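Long-range contacts in transcriptional activator, putative, Baf family (PDB 2NRH), which probably phosphorylates pantothenate with ATP, the first step of coenzyme A biosynthesis, as a homodimeric type III pantothenate kinase of the actin-like ATPase clan: residues F64-I69 and A80-E85; I84-V89 and I100-I105; S94-D99 and P113-Y118. The protein carries 2 engineered substitutions. One frame throughout, in Å; residues are numbered along the deposited sequence.

Contact 1: residues F64-I69 and A80-E85; sequences FLFDTI and ACYTIE
In this kinase of the actin-like ATPase clan, the loop that leads from strand 57-59 to helix 75-81 folds back on the C-terminal part of that helix and the turn after it, and aromatic side chains do the joining. The central interaction is a T-shaped stack: the edge of Phe64 is turned toward a face of Tyr82, the ring centroids lying 4.7 Å apart with the planes at 64°. Tyr82 reaches across because its CG is anti to the backbone N (chi1 -157°), and Phe64 CD1 sits over the centre of the phenol ring. A second set of contacts is purely apolar. Phe66, also with CG anti to the backbone N, carries its ring to the start of the Cys81 side chain, where Phe66 CE1 lies 3.7 Å from Cys81 CB, while its CD1 comes more loosely to the edge of the Tyr82 ring. Helix 194-204 packs against the same group: Lys201 makes a cation-pi contact with the Tyr82 ring and bonds Tyr82 O, and Ile202 touches both Phe64 and Tyr82. Phe64 also packs on Ile75, a predicted substrate-binding residue, so the cluster lies next to the probable pantothenate site. Ile84 N to Cys81 O closes a type I turn. No hydrogen bond spans the two segments; instead, the carbonyl Leu65 O lies in the plane of the phenol ring, 3.3 Å from Tyr82 CE1.

Contact 2: residues I84-V89 and I100-I105; sequences IEDGVV and IISNSI
Strands 87-89 and 100-102 run antiparallel, their short axes 4.9 Å apart, and the contact divides into a closely packed, buried end and a solvent side where the side chains meet loosely. At the buried end Gly87 and Ile101 form a hydrogen-bonded pair. Ile101 N approaches Gly87 O at 2.8 Å, almost head-on to the carbonyl, whereas Gly87 N meets Ile101 O at 2.9 Å from above the carbonyl plane. The glycine has backbone angles (phi 147°, psi 175°) at which a side chain would collide with the carbonyl oxygen of Asp86, and Ile84 CG2 would crowd it as well. Beside it Ile101 places CG2 anti to its backbone N, and this methyl packs against the oxygens of two successive carbonyls, 3.4 Å from Glu85 O and slightly farther from Ile84 O. On the face that carries Val88 and Ile100, a non-hydrogen-bonded pair, the side chains run alongside each other in the same direction, with Val88 CG2 4.0 Å from Ile100 CG1.

On the solvent side the backbone bonding stays short while the side chains of Glu85, Asp86, Asn103 and Ser104 pack loosely. Ser104 N gives a straight bond of 2.7 Å to a lone pair of Glu85 O, in the carbonyl plane. Asp86 has CG beside its own backbone N, and Asn103 N meets Asp86 OD1 at 2.8 Å from above the carboxylate plane, at a bent 141°. Glu85 CG merely brushes Ser104 OG, 4.0 Å away. The pairing belongs to the beta hairpin of strands 87-92 and 95-102, from which the type I' turn Ser102 to Ile105 leads on to strand 105-113.

Contact 3: residues S94-D99 and P113-Y118; sequences SAITID and PGIANY. With SO4 (sulfate ion), chain D.
Ala95 at the start of strand 95-102 and Pro113 at the end of strand 105-113 form an antiparallel non-hydrogen-bonded pair, after which the chain turns at Gly114, the N-cap of the following helix. The bond between the segments is weak: Gly114 N lies 3.1 Å from Ser94 O at an angle of 127°, and Gly114 CA adds a CH...O contact to the same oxygen. Such a close passage leaves no room for a side chain at Gly114, since a CB there would clash with Ser94 O. The helix then starts at once, with Tyr118 N bonded to Gly114 O.

Among the side chains, Ile96 has CG1 beside the backbone N, and its extended tail (chi2 176°) packs CD1 against the carbonyl oxygen Pro113 O at 3.6 Å. The apolar partner of Ile96 CD1 is Ile115 CG1, more loosely at 4.3 Å. Asn117 brings ND2 to 3.6 Å from Ser94 O. Ser94 is turned the other way: OG, beside its own backbone N, donates to the sulfate, with Ser94 OG 3.0 Å from O1 of the ion. Ser94 is a predicted ATP-binding residue, so the sulfate, though probably from the crystallisation liquor, may mark where a phosphate would bind.

The junction packs against strand 87-92 and helix 146-165, with Ile96 on Val90 and Ile158, and Ile115 on Phe155. The second subunit also reaches it: Pro113 packs on Tyr122 of that subunit's helix 115-125, Asn117 on its Ile125 and Tyr118 on its Tyr118.

How the contacts relate
Followed from the N terminus, contact 1 comes first, closing the loop 64-69 back onto the C-terminal part of helix 75-81 and the turn after it. Contact 2 begins where it ends, sharing Ile84 and Glu85, and pairs strand 87-92 with strand 95-102. Contact 3 opens within the span of contact 2, and the two cross; Val89 O and Asp99 N, 2.7 Å apart, probably bond between them. Contacts 1 and 3 follow in series. The loop 64-69 and helix 75-81 lie against the sheet at Ile101, whose CD1 touches Phe66 CZ and Cys81 CB, while strand 95-102 joins both the hairpin with strand 87-92 and, through strand 105-113, the entry into helix 115-125.

Contact 1: residues F64-I69 and A80-E85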
loop_
_atom_site.group_PDB
_atom_site.type_symbol
_atom_site.label_atom_id
_atom_site.label_comp_id
_atom_site.label_asym_id
_atom_site.label_seq_id
_atom_site.Cartn_x
_atom_site.Cartn_y
_atom_site.Cartn_z
ATOM N N PHE B 64 0.836 -31.287 0.930
ATOM C CA PHE B 64 1.142 -30.275 1.939
ATOM C C PHE B 64 0.189 -30.373 3.111
ATOM O O PHE B 64 -0.973 -30.022 2.974
ATOM C CB PHE B 64 1.090 -28.858 1.323
ATOM C CG PHE B 64 2.404 -28.412 0.698
ATOM C CD1 PHE B 64 3.398 -27.826 1.476
ATOM C CD2 PHE B 64 2.637 -28.607 -0.640
ATOM C CE1 PHE B 64 4.584 -27.456 0.919
ATOM C CE2 PHE B 64 3.839 -28.256 -1.214
ATOM C CZ PHE B 64 4.810 -27.668 -0.443
ATOM N N LEU B 65 0.661 -30.827 4.271
ATOM C CA LEU B 65 -0.161 -30.728 5.489
ATOM C C LEU B 65 0.313 -29.578 6.418
ATOM O O LEU B 65 1.436 -29.552 6.962
ATOM C CB LEU B 65 -0.322 -32.100 6.199
ATOM C CG LEU B 65 -0.596 -33.346 5.293
ATOM C CD1 LEU B 65 -0.922 -34.538 6.094
ATOM C CD2 LEU B 65 -1.680 -33.154 4.165
ATOM N N PHE B 66 -0.564 -28.611 6.608
ATOM C CA PHE B 66 -0.164 -27.354 7.145
ATOM C C PHE B 66 -1.289 -26.859 8.009
ATOM O O PHE B 66 -2.389 -26.742 7.552
ATOM C CB PHE B 66 0.128 -26.413 5.954
ATOM C CG PHE B 66 0.542 -25.040 6.344
ATOM C CD1 PHE B 66 1.795 -24.807 6.871
ATOM C CD2 PHE B 66 -0.321 -23.972 6.140
ATOM C CE1 PHE B 66 2.180 -23.543 7.224
ATOM C CE2 PHE B 66 0.066 -22.723 6.452
ATOM C CZ PHE B 66 1.315 -22.496 7.029
ATOM N N ASP B 67 -1.017 -26.579 9.271
ATOM C CA ASP B 67 -2.081 -26.265 10.236
ATOM C C ASP B 67 -2.471 -24.776 10.203
ATOM O O ASP B 67 -1.803 -23.955 10.766
ATOM C CB ASP B 67 -1.665 -26.729 11.650
ATOM C CG ASP B 67 -2.838 -26.763 12.669
ATOM O OD1 ASP B 67 -3.942 -26.190 12.444
ATOM O OD2 ASP B 67 -2.637 -27.414 13.740
ATOM N N THR B 68 -3.564 -24.477 9.508
ATOM C CA THR B 68 -4.124 -23.100 9.278
ATOM C C THR B 68 -5.683 -23.130 9.295
ATOM O O THR B 68 -6.274 -24.160 9.005
ATOM C CB THR B 68 -3.605 -22.468 7.873
ATOM O OG1 THR B 68 -4.010 -21.099 7.779
ATOM C CG2 THR B 68 -4.198 -23.161 6.693
ATOM N N ILE B 69 -6.341 -22.020 9.610
ATOM C CA ILE B 69 -7.808 -21.884 9.418
ATOM C C ILE B 69 -8.138 -20.748 8.448
ATOM O O ILE B 69 -9.300 -20.272 8.367
ATOM C CB ILE B 69 -8.582 -21.580 10.734
ATOM C CG1 ILE B 69 -8.003 -20.361 11.444
ATOM C CG2 ILE B 69 -8.686 -22.832 11.612
ATOM C CD1 ILE B 69 -8.848 -19.895 12.598
ATOM N N ALA B 80 6.092 -21.661 1.242
ATOM C CA ALA B 80 7.158 -20.795 1.816
ATOM C C ALA B 80 7.202 -20.844 3.327
ATOM O O ALA B 80 8.266 -20.583 3.913
ATOM C CB ALA B 80 7.025 -19.354 1.375
ATOM N N CYS B 81 6.054 -21.103 3.952
ATOM C CA CYS B 81 5.999 -21.284 5.410
ATOM C C CYS B 81 6.446 -22.673 5.857
ATOM O O CYS B 81 6.689 -22.911 7.034
ATOM C CB CYS B 81 4.591 -21.026 5.953
ATOM S SG CYS B 81 4.164 -19.293 5.873
ATOM N N TYR B 82 6.492 -23.590 4.919
ATOM C CA TYR B 82 6.503 -24.984 5.254
ATOM C C TYR B 82 7.780 -25.446 5.993
ATOM O O TYR B 82 7.687 -26.356 6.824
ATOM C CB TYR B 82 6.346 -25.816 3.989
ATOM C CG TYR B 82 5.799 -27.199 4.245
ATOM C CD1 TYR B 82 4.624 -27.373 4.977
ATOM C CD2 TYR B 82 6.443 -28.331 3.762
ATOM C CE1 TYR B 82 4.105 -28.607 5.213
ATOM C CE2 TYR B 82 5.903 -29.597 3.994
ATOM C CZ TYR B 82 4.732 -29.704 4.713
ATOM O OH TYR B 82 4.153 -30.921 4.931
ATOM N N THR B 83 8.964 -24.900 5.660
ATOM C CA THR B 83 10.203 -25.379 6.330
ATOM C C THR B 83 10.471 -24.583 7.631
ATOM O O THR B 83 11.513 -24.723 8.264
ATOM C CB THR B 83 11.415 -25.295 5.437
ATOM O OG1 THR B 83 11.563 -23.946 4.992
ATOM C CG2 THR B 83 11.262 -26.180 4.270
ATOM N N ILE B 84 9.503 -23.759 8.013
ATOM C CA ILE B 84 9.628 -22.859 9.170
ATOM C C ILE B 84 8.744 -23.314 10.333
ATOM O O ILE B 84 7.570 -23.599 10.156
ATOM C CB ILE B 84 9.431 -21.346 8.709
ATOM C CG1 ILE B 84 10.701 -20.928 7.938
ATOM C CG2 ILE B 84 9.208 -20.377 9.876
ATOM C CD1 ILE B 84 10.457 -20.296 6.662
ATOM N N GLU B 85 9.357 -23.413 11.509
ATOM C CA GLU B 85 8.714 -23.863 12.748
ATOM C C GLU B 85 8.162 -22.694 13.505
ATOM O O GLU B 85 7.113 -22.788 14.100
ATOM C CB GLU B 85 9.729 -24.617 13.638
ATOM C CG GLU B 85 9.995 -26.147 13.227
ATOM C CD GLU B 85 11.405 -26.716 13.673
ATOM O OE1 GLU B 85 12.099 -26.170 14.602
ATOM O OE2 GLU B 85 11.829 -27.717 13.049
#

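Contact 2: residues I84-V89 and I100-I105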
loop_
_atom_site.group_PDB
_atom_site.type_symbol
_atom_site.label_atom_id
_atom_site.label_comp_id
_atom_site.label_asym_id
_atom_site.label_seq_id
_atom_site.Cartn_x
_atom_site.Cartn_y
_atom_site.Cartn_z
ATOM N N ILE B 84 9.503 -23.759 8.013
ATOM C CA ILE B 84 9.628 -22.859 9.170
ATOM C C ILE B 84 8.744 -23.314 10.333
ATOM O O ILE B 84 7.570 -23.599 10.156
ATOM C CB ILE B 84 9.431 -21.346 8.709
ATOM C CG1 ILE B 84 10.701 -20.928 7.938
ATOM C CG2 ILE B 84 9.208 -20.377 9.876
ATOM C CD1 ILE B 84 10.457 -20.296 6.662
ATOM N N GLU B 85 9.357 -23.413 11.509
ATOM C CA GLU B 85 8.714 -23.863 12.748
ATOM C C GLU B 85 8.162 -22.694 13.505
ATOM O O GLU B 85 7.113 -22.788 14.100
ATOM C CB GLU B 85 9.729 -24.617 13.638
ATOM C CG GLU B 85 9.995 -26.147 13.227
ATOM C CD GLU B 85 11.405 -26.716 13.673
ATOM O OE1 GLU B 85 12.099 -26.170 14.602
ATOM O OE2 GLU B 85 11.829 -27.717 13.049
ATOM N N ASP B 86 8.910 -21.605 13.522
ATOM C CA ASP B 86 8.551 -20.382 14.233
ATOM C C ASP B 86 9.159 -19.287 13.420
ATOM O O ASP B 86 10.315 -19.436 12.988
ATOM C CB ASP B 86 9.197 -20.311 15.616
ATOM C CG ASP B 86 8.744 -21.422 16.506
ATOM O OD1 ASP B 86 7.634 -21.279 17.071
ATOM O OD2 ASP B 86 9.487 -22.445 16.595
ATOM N N GLY B 87 8.394 -18.212 13.217
ATOM C CA GLY B 87 8.870 -17.076 12.467
ATOM C C GLY B 87 7.832 -16.321 11.638
ATOM O O GLY B 87 6.652 -16.705 11.545
ATOM N N VAL B 88 8.284 -15.220 11.050
ATOM C CA VAL B 88 7.426 -14.441 10.201
ATOM C C VAL B 88 7.995 -14.615 8.823
ATOM O O VAL B 88 9.181 -14.413 8.628
ATOM C CB VAL B 88 7.330 -12.976 10.621
ATOM C CG1 VAL B 88 6.590 -12.153 9.530
ATOM C CG2 VAL B 88 6.595 -12.894 11.929
ATOM N N VAL B 89 7.126 -15.071 7.903
ATOM C CA VAL B 89 7.443 -15.257 6.483
ATOM C C VAL B 89 6.859 -14.159 5.580
ATOM O O VAL B 89 5.686 -13.912 5.585
ATOM C CB VAL B 89 7.067 -16.639 5.991
ATOM C CG1 VAL B 89 7.607 -16.845 4.565
ATOM C CG2 VAL B 89 7.648 -17.700 6.908
ATOM N N ILE B 100 2.458 -15.601 9.727
ATOM C CA ILE B 100 3.021 -15.806 11.056
ATOM C C ILE B 100 2.948 -17.247 11.516
ATOM O O ILE B 100 1.862 -17.809 11.627
ATOM C CB ILE B 100 2.404 -14.825 12.098
ATOM C CG1 ILE B 100 2.667 -13.345 11.673
ATOM C CG2 ILE B 100 3.026 -15.078 13.493
ATOM C CD1 ILE B 100 1.826 -12.825 10.529
ATOM N N ILE B 101 4.125 -17.842 11.755
ATOM C CA ILE B 101 4.242 -19.217 12.222
ATOM C C ILE B 101 4.743 -19.286 13.686
ATOM O O ILE B 101 5.675 -18.567 14.131
ATOM C CB ILE B 101 5.152 -20.065 11.290
ATOM C CG1 ILE B 101 4.842 -19.784 9.785
ATOM C CG2 ILE B 101 5.069 -21.581 11.623
ATOM C CD1 ILE B 101 3.452 -20.234 9.272
ATOM N N SER B 102 4.076 -20.143 14.448
ATOM C CA SER B 102 4.441 -20.358 15.826
ATOM C C SER B 102 4.207 -21.800 16.077
ATOM O O SER B 102 3.086 -22.262 16.039
ATOM C CB SER B 102 3.609 -19.538 16.780
ATOM O OG SER B 102 3.987 -19.861 18.112
ATOM N N ASN B 103 5.302 -22.531 16.247
ATOM C CA ASN B 103 5.171 -23.887 16.637
ATOM C C ASN B 103 4.557 -24.753 15.545
ATOM O O ASN B 103 3.760 -25.675 15.822
ATOM C CB ASN B 103 4.372 -23.974 17.937
ATOM C CG ASN B 103 5.009 -24.895 18.917
ATOM O OD1 ASN B 103 4.584 -26.039 19.067
ATOM N ND2 ASN B 103 6.093 -24.445 19.522
ATOM N N SER B 104 4.987 -24.470 14.313
ATOM C CA SER B 104 4.460 -25.116 13.162
ATOM C C SER B 104 2.951 -24.871 13.023
ATOM O O SER B 104 2.263 -25.691 12.391
ATOM C CB SER B 104 4.727 -26.664 13.222
ATOM O OG SER B 104 6.102 -27.023 13.095
ATOM N N ILE B 105 2.420 -23.806 13.622
ATOM C CA ILE B 105 1.008 -23.406 13.390
ATOM C C ILE B 105 0.912 -22.041 12.731
ATOM O O ILE B 105 1.640 -21.119 13.081
ATOM C CB ILE B 105 0.168 -23.450 14.691
ATOM C CG1 ILE B 105 0.118 -24.902 15.212
ATOM C CG2 ILE B 105 -1.310 -23.027 14.439
ATOM C CD1 ILE B 105 -0.239 -25.031 16.650
#

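Contact 3: residues S94-D99 and P113-Y118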
loop_
_atom_site.group_PDB
_atom_site.type_symbol
_atom_site.label_atom_id
_atom_site.label_comp_id
_atom_site.label_asym_id
_atom_site.label_seq_id
_atom_site.Cartn_x
_atom_site.Cartn_y
_atom_site.Cartn_z
ATOM N N SER B 94 5.053 -9.405 -6.575
ATOM C CA SER B 94 3.926 -8.658 -7.125
ATOM C C SER B 94 2.998 -8.214 -6.055
ATOM O O SER B 94 2.320 -7.215 -6.192
ATOM C CB SER B 94 3.079 -9.562 -8.005
ATOM O OG SER B 94 3.921 -10.256 -8.858
ATOM N N ALA B 95 2.905 -9.053 -5.045
ATOM C CA ALA B 95 2.174 -8.777 -3.832
ATOM C C ALA B 95 3.192 -9.041 -2.732
ATOM O O ALA B 95 4.206 -9.695 -2.962
ATOM C CB ALA B 95 0.970 -9.738 -3.712
ATOM N N ILE B 96 2.946 -8.492 -1.571
ATOM C CA ILE B 96 3.724 -8.742 -0.359
ATOM C C ILE B 96 2.774 -9.486 0.614
ATOM O O ILE B 96 1.746 -8.970 1.009
ATOM C CB ILE B 96 4.246 -7.399 0.216
ATOM C CG1 ILE B 96 5.324 -6.843 -0.729
ATOM C CG2 ILE B 96 4.811 -7.526 1.643
ATOM C CD1 ILE B 96 5.861 -5.441 -0.319
ATOM N N THR B 97 3.077 -10.744 0.896
ATOM C CA THR B 97 2.302 -11.501 1.901
ATOM C C THR B 97 3.161 -11.726 3.134
ATOM O O THR B 97 4.342 -12.005 3.022
ATOM C CB THR B 97 1.810 -12.819 1.338
ATOM O OG1 THR B 97 2.951 -13.609 0.960
ATOM C CG2 THR B 97 0.939 -12.525 0.122
ATOM N N ILE B 98 2.572 -11.494 4.302
ATOM C CA ILE B 98 3.254 -11.657 5.597
ATOM C C ILE B 98 2.512 -12.728 6.385
ATOM O O ILE B 98 1.355 -12.585 6.712
ATOM C CB ILE B 98 3.308 -10.313 6.383
ATOM C CG1 ILE B 98 4.038 -9.226 5.615
ATOM C CG2 ILE B 98 4.098 -10.471 7.682
ATOM C CD1 ILE B 98 3.178 -8.254 4.887
ATOM N N ASP B 99 3.159 -13.834 6.659
ATOM C CA ASP B 99 2.515 -14.941 7.403
ATOM C C ASP B 99 3.237 -15.257 8.720
ATOM O O ASP B 99 4.473 -15.227 8.823
ATOM C CB ASP B 99 2.428 -16.184 6.525
ATOM C CG ASP B 99 1.370 -16.050 5.408
ATOM O OD1 ASP B 99 0.157 -16.058 5.759
ATOM O OD2 ASP B 99 1.769 -15.945 4.201
ATOM N N PRO B 113 0.087 -4.315 -1.256
ATOM C CA PRO B 113 0.576 -4.343 -2.661
ATOM C C PRO B 113 2.092 -4.570 -2.752
ATOM O O PRO B 113 2.849 -4.194 -1.820
ATOM C CB PRO B 113 0.216 -2.927 -3.214
ATOM C CG PRO B 113 -0.796 -2.360 -2.255
ATOM C CD PRO B 113 -0.349 -2.962 -0.880
ATOM N N GLY B 114 2.518 -5.228 -3.827
ATOM C CA GLY B 114 3.909 -5.200 -4.249
ATOM C C GLY B 114 4.375 -3.796 -4.575
ATOM O O GLY B 114 3.570 -2.915 -4.880
ATOM N N ILE B 115 5.671 -3.587 -4.490
ATOM C CA ILE B 115 6.307 -2.268 -4.640
ATOM C C ILE B 115 6.060 -1.612 -5.999
ATOM O O ILE B 115 5.730 -0.396 -6.053
ATOM C CB ILE B 115 7.843 -2.353 -4.319
ATOM C CG1 ILE B 115 8.043 -2.740 -2.853
ATOM C CG2 ILE B 115 8.572 -1.032 -4.608
ATOM C CD1 ILE B 115 9.501 -2.872 -2.496
ATOM N N ALA B 116 6.205 -2.378 -7.089
ATOM C CA ALA B 116 5.862 -1.895 -8.436
ATOM C C ALA B 116 4.437 -1.398 -8.462
ATOM O O ALA B 116 4.155 -0.358 -9.038
ATOM C CB ALA B 116 6.065 -3.009 -9.541
ATOM N N ASN B 117 3.533 -2.114 -7.797
ATOM C CA ASN B 117 2.114 -1.715 -7.795
ATOM C C ASN B 117 1.832 -0.425 -7.058
ATOM O O ASN B 117 1.027 0.327 -7.524
ATOM C CB ASN B 117 1.207 -2.837 -7.320
ATOM C CG ASN B 117 0.850 -3.778 -8.457
ATOM O OD1 ASN B 117 1.068 -3.472 -9.657
ATOM N ND2 ASN B 117 0.303 -4.925 -8.099
ATOM N N TYR B 118 2.520 -0.185 -5.933
ATOM C CA TYR B 118 2.495 1.125 -5.245
ATOM C C TYR B 118 2.878 2.249 -6.221
ATOM O O TYR B 118 2.198 3.255 -6.267
ATOM C CB TYR B 118 3.481 1.160 -4.070
ATOM C CG TYR B 118 2.983 0.591 -2.766
ATOM C CD1 TYR B 118 2.051 1.295 -1.969
ATOM C CD2 TYR B 118 3.501 -0.619 -2.263
ATOM C CE1 TYR B 118 1.613 0.760 -0.724
ATOM C CE2 TYR B 118 3.066 -1.147 -0.995
ATOM C CZ TYR B 118 2.129 -0.439 -0.243
ATOM O OH TYR B 118 1.707 -0.939 1.023
HETATM S S SO4 D . 3.556 -13.864 -9.894
HETATM O O1 SO4 D . 4.361 -13.266 -8.829
HETATM O O2 SO4 D . 3.223 -12.776 -10.819
HETATM O O3 SO4 D . 4.349 -14.872 -10.584
HETATM O O4 SO4 D . 2.319 -14.456 -9.339
#